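Local coordinates for protein polysaccharide deacetylase (PDB 6DQ3) that removes N-acetyl groups from the cell wall linkage unit of streptococcal rhamnopolysaccharides, as a zinc-containing deacetylase of carbohydrate esterase family 4, at residues Thr5-Pro10 against Asn64-Lys69; Ile9-Tyr14 against Val71-Phe76; Asp35-Gln40 against Pro89-Tyr94; Tyr49-Pro54 against Tyr94-Thr99. All coordinates share one frame; numbering follows the deposited sequence.

Contact 1. Residues Thr5-Pro10 against Asn64-Lys69; sequences TPVKIP and NELPAK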
# COMPACT_ATOMS: atom_id res chain seq x y z
N THR A 5 -3.79 -25.06 -7.66
CA THR A 5 -4.65 -24.07 -7.03
C THR A 5 -4.08 -22.66 -7.22
O THR A 5 -2.88 -22.44 -7.01
CB THR A 5 -4.79 -24.37 -5.54
OG1 THR A 5 -5.27 -25.71 -5.36
CG2 THR A 5 -5.73 -23.39 -4.87
N PRO A 6 -4.91 -21.68 -7.61
CA PRO A 6 -4.42 -20.30 -7.68
C PRO A 6 -3.95 -19.81 -6.31
O PRO A 6 -4.61 -20.03 -5.30
CB PRO A 6 -5.64 -19.51 -8.17
CG PRO A 6 -6.50 -20.52 -8.86
CD PRO A 6 -6.30 -21.81 -8.09
N VAL A 7 -2.81 -19.12 -6.30
CA VAL A 7 -2.27 -18.64 -5.03
C VAL A 7 -3.09 -17.46 -4.55
O VAL A 7 -3.70 -16.72 -5.33
CB VAL A 7 -0.78 -18.26 -5.15
CG1 VAL A 7 0.06 -19.48 -5.48
CG2 VAL A 7 -0.60 -17.14 -6.17
N LYS A 8 -3.10 -17.26 -3.23
CA LYS A 8 -3.76 -16.13 -2.60
C LYS A 8 -2.74 -15.37 -1.74
O LYS A 8 -1.80 -15.96 -1.20
CB LYS A 8 -4.95 -16.58 -1.76
CG LYS A 8 -6.14 -17.06 -2.59
CD LYS A 8 -7.17 -17.76 -1.73
CE LYS A 8 -8.38 -18.19 -2.55
NZ LYS A 8 -9.34 -18.97 -1.73
N ILE A 9 -2.93 -14.06 -1.66
CA ILE A 9 -2.00 -13.19 -0.94
C ILE A 9 -2.80 -12.17 -0.15
O ILE A 9 -3.56 -11.39 -0.74
CB ILE A 9 -1.04 -12.48 -1.91
CG1 ILE A 9 -0.14 -13.48 -2.63
CG2 ILE A 9 -0.19 -11.45 -1.17
CD1 ILE A 9 0.76 -12.85 -3.68
N PRO A 10 -2.68 -12.13 1.18
CA PRO A 10 -3.30 -11.04 1.94
C PRO A 10 -2.54 -9.74 1.73
O PRO A 10 -1.33 -9.67 1.93
CB PRO A 10 -3.22 -11.52 3.40
CG PRO A 10 -2.04 -12.45 3.42
CD PRO A 10 -2.00 -13.12 2.05
N ASN A 64 2.15 -17.96 -10.26
CA ASN A 64 1.34 -18.79 -9.37
C ASN A 64 2.21 -19.63 -8.43
O ASN A 64 2.07 -20.85 -8.34
CB ASN A 64 0.39 -19.69 -10.16
CG ASN A 64 -0.79 -20.14 -9.34
OD1 ASN A 64 -1.51 -19.32 -8.76
ND2 ASN A 64 -1.00 -21.45 -9.26
N GLU A 65 3.10 -18.95 -7.71
CA GLU A 65 3.94 -19.62 -6.73
C GLU A 65 4.34 -18.61 -5.66
O GLU A 65 4.65 -17.46 -5.96
CB GLU A 65 5.18 -20.24 -7.38
CG GLU A 65 6.01 -19.29 -8.24
CD GLU A 65 7.05 -20.02 -9.08
OE1 GLU A 65 7.08 -21.27 -9.05
OE2 GLU A 65 7.83 -19.34 -9.79
N LEU A 66 4.30 -19.04 -4.41
CA LEU A 66 4.65 -18.13 -3.33
C LEU A 66 6.08 -18.38 -2.85
O LEU A 66 6.56 -19.52 -2.87
CB LEU A 66 3.69 -18.29 -2.14
CG LEU A 66 2.21 -18.05 -2.43
CD1 LEU A 66 1.37 -18.26 -1.17
CD2 LEU A 66 1.96 -16.65 -2.98
N PRO A 67 6.80 -17.33 -2.44
CA PRO A 67 8.17 -17.54 -1.95
C PRO A 67 8.24 -18.16 -0.56
O PRO A 67 9.34 -18.52 -0.11
CB PRO A 67 8.76 -16.12 -1.95
CG PRO A 67 7.59 -15.22 -1.75
CD PRO A 67 6.43 -15.90 -2.47
N ALA A 68 7.11 -18.31 0.12
CA ALA A 68 7.06 -18.92 1.44
C ALA A 68 5.65 -19.45 1.66
O ALA A 68 4.74 -19.15 0.89
CB ALA A 68 7.45 -17.93 2.54
N LYS A 69 5.48 -20.25 2.72
CA LYS A 69 4.15 -20.74 3.04
C LYS A 69 3.23 -19.60 3.45
O LYS A 69 2.06 -19.56 3.04
CB LYS A 69 4.22 -21.80 4.14
CG LYS A 69 4.77 -23.15 3.66
CD LYS A 69 4.88 -24.13 4.82
CE LYS A 69 5.60 -25.41 4.40
NZ LYS A 69 5.79 -26.33 5.56
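The side chains of Val7 and Asn64 lie alongside each other, pointing opposite ways, where the N-terminal segment passes the end of helix 54-63 at the surface of the deformed beta/alpha barrel characteristic of carbohydrate esterase family 4. Asn64, the first residue beyond that helix, has a positive phi that turns the chain out of it. Its CG stands anti to the backbone N (chi1 -158°), and the amide beyond it docks on the neighbouring backbone with both ends. Asn64 OD1 accepts from Val7 N at 2.8 Å, while Asn64 ND2 donates to Thr5 O at 3.1 Å. The Thr5 oxygen lies in the amide plane of Asn64, but ND2 stands well above the carbonyl plane of Thr5. These two bonds, spanning Pro6, fix the rotation of the amide, and ND2 has a further acceptor in Glu4 OE2. Val7 lays both methyls against the same group, with CG2 3.5 Å from Asn64 OD1. Leu66 points at the N-terminal segment, and its CD2 touches two aliphatic side chains: Val7 meets it through CB at 3.8 Å, and Ile9 through CG1. Ala60 and Leu61 of helix 54-63 back this apolar cluster, so the helix end, the following loop and the start of strand 8-14 close together. The other methyl of Leu66, CD1, rests 3.9 Å from the carbonyl oxygen of Lys8.

Contact 2. Residues Ile9-Tyr14 against Val71-Phe76; sequences IPILMY and VVWLTF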
# COMPACT_ATOMS: atom_id res chain seq x y z
N ILE A 9 -2.93 -14.06 -1.66
CA ILE A 9 -2.00 -13.19 -0.94
C ILE A 9 -2.80 -12.17 -0.15
O ILE A 9 -3.56 -11.39 -0.74
CB ILE A 9 -1.04 -12.48 -1.91
CG1 ILE A 9 -0.14 -13.48 -2.63
CG2 ILE A 9 -0.19 -11.45 -1.17
CD1 ILE A 9 0.76 -12.85 -3.68
N PRO A 10 -2.68 -12.13 1.18
CA PRO A 10 -3.30 -11.04 1.94
C PRO A 10 -2.54 -9.74 1.73
O PRO A 10 -1.33 -9.67 1.93
CB PRO A 10 -3.22 -11.52 3.40
CG PRO A 10 -2.04 -12.45 3.42
CD PRO A 10 -2.00 -13.12 2.05
N ILE A 11 -3.27 -8.72 1.31
CA ILE A 11 -2.71 -7.39 1.08
C ILE A 11 -3.35 -6.47 2.11
O ILE A 11 -4.50 -6.06 1.95
CB ILE A 11 -2.98 -6.89 -0.35
CG1 ILE A 11 -2.43 -7.86 -1.39
CG2 ILE A 11 -2.37 -5.50 -0.54
CD1 ILE A 11 -2.88 -7.51 -2.80
N LEU A 12 -2.61 -6.16 3.17
CA LEU A 12 -3.15 -5.35 4.25
C LEU A 12 -3.12 -3.88 3.87
O LEU A 12 -2.14 -3.38 3.32
CB LEU A 12 -2.36 -5.58 5.54
CG LEU A 12 -2.26 -7.03 6.00
CD1 LEU A 12 -1.58 -7.09 7.37
CD2 LEU A 12 -3.61 -7.71 6.04
N MET A 13 -4.22 -3.19 4.15
CA MET A 13 -4.36 -1.77 3.86
C MET A 13 -4.39 -1.00 5.17
O MET A 13 -5.40 -1.02 5.89
CB MET A 13 -5.61 -1.48 3.04
CG MET A 13 -5.85 0.01 2.82
SD MET A 13 -7.27 0.38 1.78
CE MET A 13 -8.58 -0.45 2.66
N TYR A 14 -3.28 -0.32 5.46
CA TYR A 14 -3.15 0.61 6.58
C TYR A 14 -3.28 2.04 6.07
O TYR A 14 -3.06 2.33 4.89
CB TYR A 14 -1.78 0.46 7.26
CG TYR A 14 -1.56 -0.80 8.06
CD1 TYR A 14 -1.02 -1.93 7.47
CD2 TYR A 14 -1.86 -0.84 9.41
CE1 TYR A 14 -0.82 -3.08 8.20
CE2 TYR A 14 -1.65 -1.98 10.15
CZ TYR A 14 -1.13 -3.10 9.54
OH TYR A 14 -0.92 -4.24 10.28
N VAL A 71 2.78 -15.46 3.40
CA VAL A 71 3.24 -14.23 2.78
C VAL A 71 2.20 -13.14 3.01
O VAL A 71 1.01 -13.41 3.20
CB VAL A 71 3.51 -14.37 1.27
CG1 VAL A 71 4.47 -15.52 0.99
CG2 VAL A 71 2.20 -14.55 0.51
N VAL A 72 2.66 -11.90 2.98
CA VAL A 72 1.78 -10.75 3.15
C VAL A 72 2.40 -9.56 2.44
O VAL A 72 3.63 -9.41 2.38
CB VAL A 72 1.54 -10.44 4.64
CG1 VAL A 72 2.86 -10.14 5.35
CG2 VAL A 72 0.57 -9.28 4.77
N TRP A 73 1.55 -8.70 1.89
CA TRP A 73 1.95 -7.43 1.30
C TRP A 73 1.38 -6.32 2.17
O TRP A 73 0.16 -6.10 2.18
CB TRP A 73 1.47 -7.31 -0.14
CG TRP A 73 1.98 -6.10 -0.86
CD1 TRP A 73 3.01 -5.29 -0.47
CD2 TRP A 73 1.48 -5.55 -2.08
NE1 TRP A 73 3.19 -4.28 -1.39
CE2 TRP A 73 2.26 -4.42 -2.38
CE3 TRP A 73 0.45 -5.92 -2.95
CZ2 TRP A 73 2.03 -3.64 -3.52
CZ3 TRP A 73 0.23 -5.15 -4.08
CH2 TRP A 73 1.02 -4.03 -4.35
N LEU A 74 2.25 -5.64 2.92
CA LEU A 74 1.85 -4.53 3.77
C LEU A 74 1.82 -3.26 2.93
O LEU A 74 2.86 -2.85 2.40
CB LEU A 74 2.81 -4.36 4.94
CG LEU A 74 3.11 -5.55 5.86
CD1 LEU A 74 4.08 -5.09 6.95
CD2 LEU A 74 1.85 -6.11 6.44
N THR A 75 0.65 -2.63 2.83
CA THR A 75 0.50 -1.41 2.05
C THR A 75 -0.07 -0.28 2.90
O THR A 75 -0.93 -0.50 3.76
CB THR A 75 -0.40 -1.61 0.82
OG1 THR A 75 -1.77 -1.79 1.21
CG2 THR A 75 0.06 -2.82 0.00
N PHE A 76 0.42 0.93 2.64
CA PHE A 76 -0.00 2.15 3.32
C PHE A 76 -0.32 3.19 2.25
O PHE A 76 0.52 3.46 1.39
CB PHE A 76 1.10 2.71 4.23
CG PHE A 76 1.38 1.88 5.45
CD1 PHE A 76 1.98 0.64 5.35
CD2 PHE A 76 1.08 2.36 6.72
CE1 PHE A 76 2.24 -0.12 6.47
CE2 PHE A 76 1.34 1.61 7.84
CZ PHE A 76 1.92 0.37 7.72
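Leu12 O is gripped twice by Thr75, through OG1 at 2.7 Å and through the backbone N at 2.9 Å. With chi1 at 71°, OG1 sits between the backbone N and the carbonyl carbon of Thr75, beside its own N-H, and both donors reach the same oxygen. Strands 11-14 and 71-76 are parallel neighbours in the core of the barrel; Trp73 N to Pro10 O, Leu12 N to Trp73 O and Tyr14 N to Thr75 O complete the ladder. On the face carrying Ile11, Met13, Trp73 and Thr75, Ile11 lies alongside Trp73 and sets CD1 at the indole edge, 3.7 Å from CE3, while Thr75 CG2 stands over the indole centre. The Met13 side chain is about 5 Å from a bound acetate, which may mark a pocket, and about 8 Å from a zinc ion. On the other face the rings of Tyr14 and Phe76 are near-parallel (11°) but offset, with little overlap. Tyr14 CB instead makes a CH-pi contact, 3.6 Å from the Phe76 centroid. Tyr14 OH pairs with Gln40, and Trp73 NE1 with Thr99. Thr75 OG1 also bonds Arg212 NH1; with its proton given to Leu12 O, the hydroxyl is held in rotation and probably polarised by the guanidinium.

Contact 3. Residues Asp35-Gln40 against Pro89-Tyr94; sequences DLFDQQ and PILKKY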
# COMPACT_ATOMS: atom_id res chain seq x y z
N ASP A 35 1.16 0.88 19.41
CA ASP A 35 1.37 -0.35 20.17
C ASP A 35 0.69 -1.54 19.50
O ASP A 35 1.25 -2.64 19.44
CB ASP A 35 0.86 -0.19 21.60
CG ASP A 35 1.71 0.77 22.42
OD1 ASP A 35 2.93 0.86 22.17
OD2 ASP A 35 1.16 1.44 23.32
N LEU A 36 -0.53 -1.34 18.98
CA LEU A 36 -1.23 -2.43 18.31
C LEU A 36 -0.53 -2.82 17.01
O LEU A 36 -0.43 -4.02 16.69
CB LEU A 36 -2.68 -2.03 18.04
CG LEU A 36 -3.52 -3.01 17.22
CD1 LEU A 36 -3.61 -4.36 17.93
CD2 LEU A 36 -4.91 -2.46 16.95
N PHE A 37 -0.06 -1.84 16.24
CA PHE A 37 0.70 -2.16 15.04
C PHE A 37 1.92 -3.00 15.39
O PHE A 37 2.19 -4.02 14.75
CB PHE A 37 1.11 -0.86 14.34
CG PHE A 37 1.86 -1.07 13.06
CD1 PHE A 37 1.33 -1.83 12.03
CD2 PHE A 37 3.11 -0.50 12.88
CE1 PHE A 37 2.03 -2.02 10.86
CE2 PHE A 37 3.81 -0.69 11.72
CZ PHE A 37 3.27 -1.45 10.70
N ASP A 38 2.65 -2.61 16.45
CA ASP A 38 3.77 -3.41 16.92
C ASP A 38 3.33 -4.85 17.19
O ASP A 38 3.98 -5.80 16.74
CB ASP A 38 4.37 -2.77 18.18
CG ASP A 38 5.64 -3.45 18.64
OD1 ASP A 38 5.57 -4.61 19.08
OD2 ASP A 38 6.72 -2.81 18.56
N GLN A 39 2.20 -5.02 17.88
CA GLN A 39 1.74 -6.36 18.25
C GLN A 39 1.27 -7.15 17.03
O GLN A 39 1.41 -8.38 17.00
CB GLN A 39 0.62 -6.26 19.28
CG GLN A 39 1.09 -5.78 20.65
CD GLN A 39 -0.05 -5.30 21.53
OE1 GLN A 39 -1.22 -5.57 21.27
NE2 GLN A 39 0.30 -4.56 22.58
N GLN A 40 0.71 -6.47 16.03
CA GLN A 40 0.33 -7.16 14.80
C GLN A 40 1.56 -7.68 14.07
O GLN A 40 1.60 -8.84 13.63
CB GLN A 40 -0.48 -6.23 13.90
CG GLN A 40 -1.86 -5.90 14.43
CD GLN A 40 -2.51 -4.76 13.67
OE1 GLN A 40 -1.85 -4.06 12.90
NE2 GLN A 40 -3.80 -4.57 13.88
N PRO A 89 9.95 2.91 11.93
CA PRO A 89 10.78 2.29 12.99
C PRO A 89 10.26 0.94 13.43
O PRO A 89 11.05 0.02 13.68
CB PRO A 89 10.72 3.31 14.13
CG PRO A 89 10.39 4.61 13.47
CD PRO A 89 9.54 4.28 12.27
N ILE A 90 8.94 0.79 13.55
CA ILE A 90 8.37 -0.48 13.97
C ILE A 90 8.57 -1.54 12.89
O ILE A 90 8.84 -2.70 13.20
CB ILE A 90 6.88 -0.28 14.34
CG1 ILE A 90 6.77 0.70 15.51
CG2 ILE A 90 6.26 -1.62 14.68
CD1 ILE A 90 5.36 1.16 15.84
N LEU A 91 8.46 -1.16 11.62
CA LEU A 91 8.73 -2.12 10.55
C LEU A 91 10.18 -2.59 10.60
O LEU A 91 10.46 -3.79 10.46
CB LEU A 91 8.40 -1.50 9.20
CG LEU A 91 6.91 -1.31 8.94
CD1 LEU A 91 6.68 -0.16 7.96
CD2 LEU A 91 6.28 -2.60 8.41
N LYS A 92 11.12 -1.66 10.79
CA LYS A 92 12.53 -2.04 10.90
C LYS A 92 12.76 -2.96 12.09
O LYS A 92 13.55 -3.91 12.01
CB LYS A 92 13.40 -0.79 11.03
CG LYS A 92 13.58 -0.00 9.74
CD LYS A 92 14.72 1.01 9.87
CE LYS A 92 14.39 2.11 10.86
NZ LYS A 92 15.47 3.14 10.93
N LYS A 93 12.11 -2.67 13.22
CA LYS A 93 12.24 -3.51 14.41
C LYS A 93 11.99 -4.97 14.09
O LYS A 93 12.69 -5.85 14.59
CB LYS A 93 11.28 -3.01 15.49
CG LYS A 93 11.11 -3.92 16.69
CD LYS A 93 10.21 -3.26 17.74
CE LYS A 93 10.02 -4.15 18.96
NZ LYS A 93 9.08 -3.55 19.95
N TYR A 94 10.99 -5.25 13.26
CA TYR A 94 10.62 -6.62 12.92
C TYR A 94 11.18 -7.06 11.57
O TYR A 94 10.80 -8.13 11.08
CB TYR A 94 9.10 -6.76 12.97
CG TYR A 94 8.60 -6.66 14.40
CD1 TYR A 94 8.75 -7.72 15.27
CD2 TYR A 94 8.03 -5.48 14.88
CE1 TYR A 94 8.32 -7.64 16.59
CE2 TYR A 94 7.59 -5.39 16.20
CZ TYR A 94 7.74 -6.48 17.05
OH TYR A 94 7.32 -6.41 18.36
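Ile90 points at helix 35-40 and presses its CG2 on two residues at once, 3.8 Å from Phe37 CD2 and 3.8 Å from Asp38 CA. The isoleucine crosses the phenyl group obliquely. Leu91, one residue on, comes to a different part of the same ring: its CD2 lies near the ring plane, at the edge, 4.0 Å from Phe37 CZ. The Phe37 ring also meets Tyr14 edge-to-face, carrying the contact from the helices to the strand layer beneath. Helices 34-46 and 81-93 belong to the outer layer of the beta/alpha barrel, each following a core strand in the chain, and the two segments run in nearly the same direction, 24° apart, with axes 10.0 Å from each other. Toward the end of its helix Lys93 reaches across with a fully extended chain beyond CG and forms a salt bridge, NZ to Asp38 OD2 at 2.8 Å, using the syn lone pair of that oxygen. On its way the lysine lays CG over one face of the Tyr94 ring, offset toward the rim. Tyr94, the first residue to leave the helix, takes the other carboxylate oxygen: its OH donates to Asp38 OD1 at 2.6 Å, from above the carboxylate plane. Ring and carboxylate are turned 76° against each other, and the carboxyl carbon, Asp38 CG, lies in the plane of the tyrosine at its edge, 3.7 Å from CE2.

Contact 4. Residues Tyr49-Pro54 against Tyr94-Thr99; sequences YYFLSP and YDAKAT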
# COMPACT_ATOMS: atom_id res chain seq x y z
N TYR A 49 5.65 -15.17 8.80
CA TYR A 49 5.24 -14.48 7.59
C TYR A 49 6.45 -13.88 6.87
O TYR A 49 7.37 -13.35 7.49
CB TYR A 49 4.22 -13.38 7.90
CG TYR A 49 2.79 -13.86 7.78
CD1 TYR A 49 2.14 -14.44 8.86
CD2 TYR A 49 2.10 -13.75 6.57
CE1 TYR A 49 0.84 -14.89 8.76
CE2 TYR A 49 0.79 -14.20 6.46
CZ TYR A 49 0.16 -14.77 7.56
OH TYR A 49 -1.13 -15.22 7.46
N TYR A 50 6.43 -14.00 5.54
CA TYR A 50 7.37 -13.37 4.63
C TYR A 50 6.73 -12.09 4.10
O TYR A 50 5.61 -12.12 3.59
CB TYR A 50 7.70 -14.34 3.49
CG TYR A 50 8.71 -13.88 2.46
CD1 TYR A 50 8.37 -12.94 1.50
CD2 TYR A 50 9.98 -14.43 2.42
CE1 TYR A 50 9.29 -12.52 0.55
CE2 TYR A 50 10.90 -14.03 1.47
CZ TYR A 50 10.55 -13.07 0.54
OH TYR A 50 11.48 -12.68 -0.41
N PHE A 51 7.43 -10.97 4.25
CA PHE A 51 6.90 -9.66 3.88
C PHE A 51 7.31 -9.31 2.46
O PHE A 51 8.51 -9.18 2.16
CB PHE A 51 7.38 -8.60 4.87
CG PHE A 51 6.95 -8.86 6.29
CD1 PHE A 51 5.68 -8.49 6.71
CD2 PHE A 51 7.81 -9.46 7.19
CE1 PHE A 51 5.27 -8.73 8.00
CE2 PHE A 51 7.40 -9.70 8.49
CZ PHE A 51 6.13 -9.34 8.90
N LEU A 52 6.33 -9.14 1.58
CA LEU A 52 6.59 -9.03 0.16
C LEU A 52 6.79 -7.59 -0.29
O LEU A 52 6.21 -6.65 0.27
CB LEU A 52 5.43 -9.64 -0.64
CG LEU A 52 5.02 -11.06 -0.28
CD1 LEU A 52 3.60 -11.32 -0.78
CD2 LEU A 52 6.01 -12.05 -0.88
N SER A 53 7.62 -7.42 -1.34
CA SER A 53 7.69 -6.20 -2.12
C SER A 53 6.70 -6.26 -3.28
O SER A 53 6.21 -7.34 -3.63
CB SER A 53 9.10 -6.02 -2.68
OG SER A 53 9.32 -6.95 -3.74
N PRO A 54 6.38 -5.11 -3.90
CA PRO A 54 5.50 -5.15 -5.08
C PRO A 54 5.98 -6.11 -6.17
O PRO A 54 5.19 -6.86 -6.74
CB PRO A 54 5.49 -3.69 -5.56
CG PRO A 54 5.82 -2.88 -4.33
CD PRO A 54 6.78 -3.74 -3.54
N TYR A 94 10.99 -5.25 13.26
CA TYR A 94 10.62 -6.62 12.92
C TYR A 94 11.18 -7.06 11.57
O TYR A 94 10.80 -8.13 11.08
CB TYR A 94 9.10 -6.76 12.97
CG TYR A 94 8.60 -6.66 14.40
CD1 TYR A 94 8.75 -7.72 15.27
CD2 TYR A 94 8.03 -5.48 14.88
CE1 TYR A 94 8.32 -7.64 16.59
CE2 TYR A 94 7.59 -5.39 16.20
CZ TYR A 94 7.74 -6.48 17.05
OH TYR A 94 7.32 -6.41 18.36
N ASP A 95 12.10 -6.29 11.00
CA ASP A 95 12.72 -6.63 9.72
C ASP A 95 11.65 -6.92 8.67
O ASP A 95 11.70 -7.91 7.93
CB ASP A 95 13.67 -7.83 9.87
CG ASP A 95 14.53 -8.05 8.64
OD1 ASP A 95 14.70 -7.09 7.85
OD2 ASP A 95 15.02 -9.18 8.44
N ALA A 96 10.65 -6.05 8.62
CA ALA A 96 9.52 -6.19 7.72
C ALA A 96 9.63 -5.19 6.57
O ALA A 96 10.14 -4.09 6.74
CB ALA A 96 8.19 -6.00 8.46
N LYS A 97 9.14 -5.60 5.41
CA LYS A 97 9.06 -4.73 4.24
C LYS A 97 7.63 -4.22 4.10
O LYS A 97 6.67 -4.89 4.50
CB LYS A 97 9.49 -5.47 2.97
CG LYS A 97 10.81 -6.23 3.12
CD LYS A 97 11.45 -6.57 1.76
CE LYS A 97 10.56 -7.47 0.91
NZ LYS A 97 10.84 -8.93 1.07
N ALA A 98 7.49 -3.01 3.56
CA ALA A 98 6.16 -2.44 3.34
C ALA A 98 6.20 -1.45 2.19
O ALA A 98 7.26 -0.94 1.82
CB ALA A 98 5.62 -1.76 4.60
N THR A 99 5.02 -1.17 1.63
CA THR A 99 4.86 -0.28 0.50
C THR A 99 3.99 0.90 0.90
O THR A 99 2.95 0.72 1.54
CB THR A 99 4.20 -1.00 -0.70
OG1 THR A 99 5.05 -2.04 -1.17
CG2 THR A 99 3.92 -0.01 -1.83
O HOH W 1 5.07 -6.13 2.72
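Phe51 and Lys97 bring their CA atoms to 5.4 Å as the two segments run in roughly the same direction, 27° apart, and a water bridges their backbones, donating to Leu52 O at 2.8 Å and to Lys97 O at 2.7 Å. The contact lies where two strands of the barrel sheet, 50-51 and 98-102, not paired with each other, bond in turn to strand 71-77. Phe51 turns one ring face to the second segment, and Ala96 CB sits over its centre in a CH-pi contact, 3.6 Å from the centroid and almost on the ring normal. Ala96 is put there by the turn that ends helix 81-93, a Schellman motif with Asp95 as its C-prime residue, in which Ala96 N bonds back to Leu91 O. Lys97 bends at chi3 (-62°) and again at chi4 (-93°), bringing NZ to Phe51 O in a short bond of 2.6 Å. Lys97 CE is itself only 2.9 Å from Phe51 O, so the curled chain looks strained. The same NZ lies 3.9 Å from Tyr50 CE1, set obliquely to that ring. Farther on, Pro54 rests CG against Thr99 OG1 at 3.4 Å, a hydroxyl hydrogen-bonded to Trp73. Ser53, between these contacts, is the N-cap of helix 54-63. Glu56 of that helix forms a salt bridge with Lys97 NZ and accepts from Tyr50 OH and Ser53 N. The ammonium thus joins a carbonyl to a carboxylate, which is likely to favour its charged form.

How the contacts relate
Along the chain all four first segments precede their partners, which follow in the same order, so most of these contacts interleave. Contact 2 is the buried hub, its centre about 7 Å from that of the chain. Contact 1 continues strand 8-14 out to the surface, sharing Ile9 and Pro10. Contact 4, centred about 9 Å from the centre of contact 2, adjoins strand 71-77 through hydrogen bonds of Leu52 N to Val72 O and of Phe76 N to Thr99 O. Contact 3, whose centre is about 24 Å from that of contact 1, joins two outer helices and shares Tyr94 with contact 4. Phe37 packs on Tyr14 and Phe76, and Leu91 on Leu74, seating these helices on the strands.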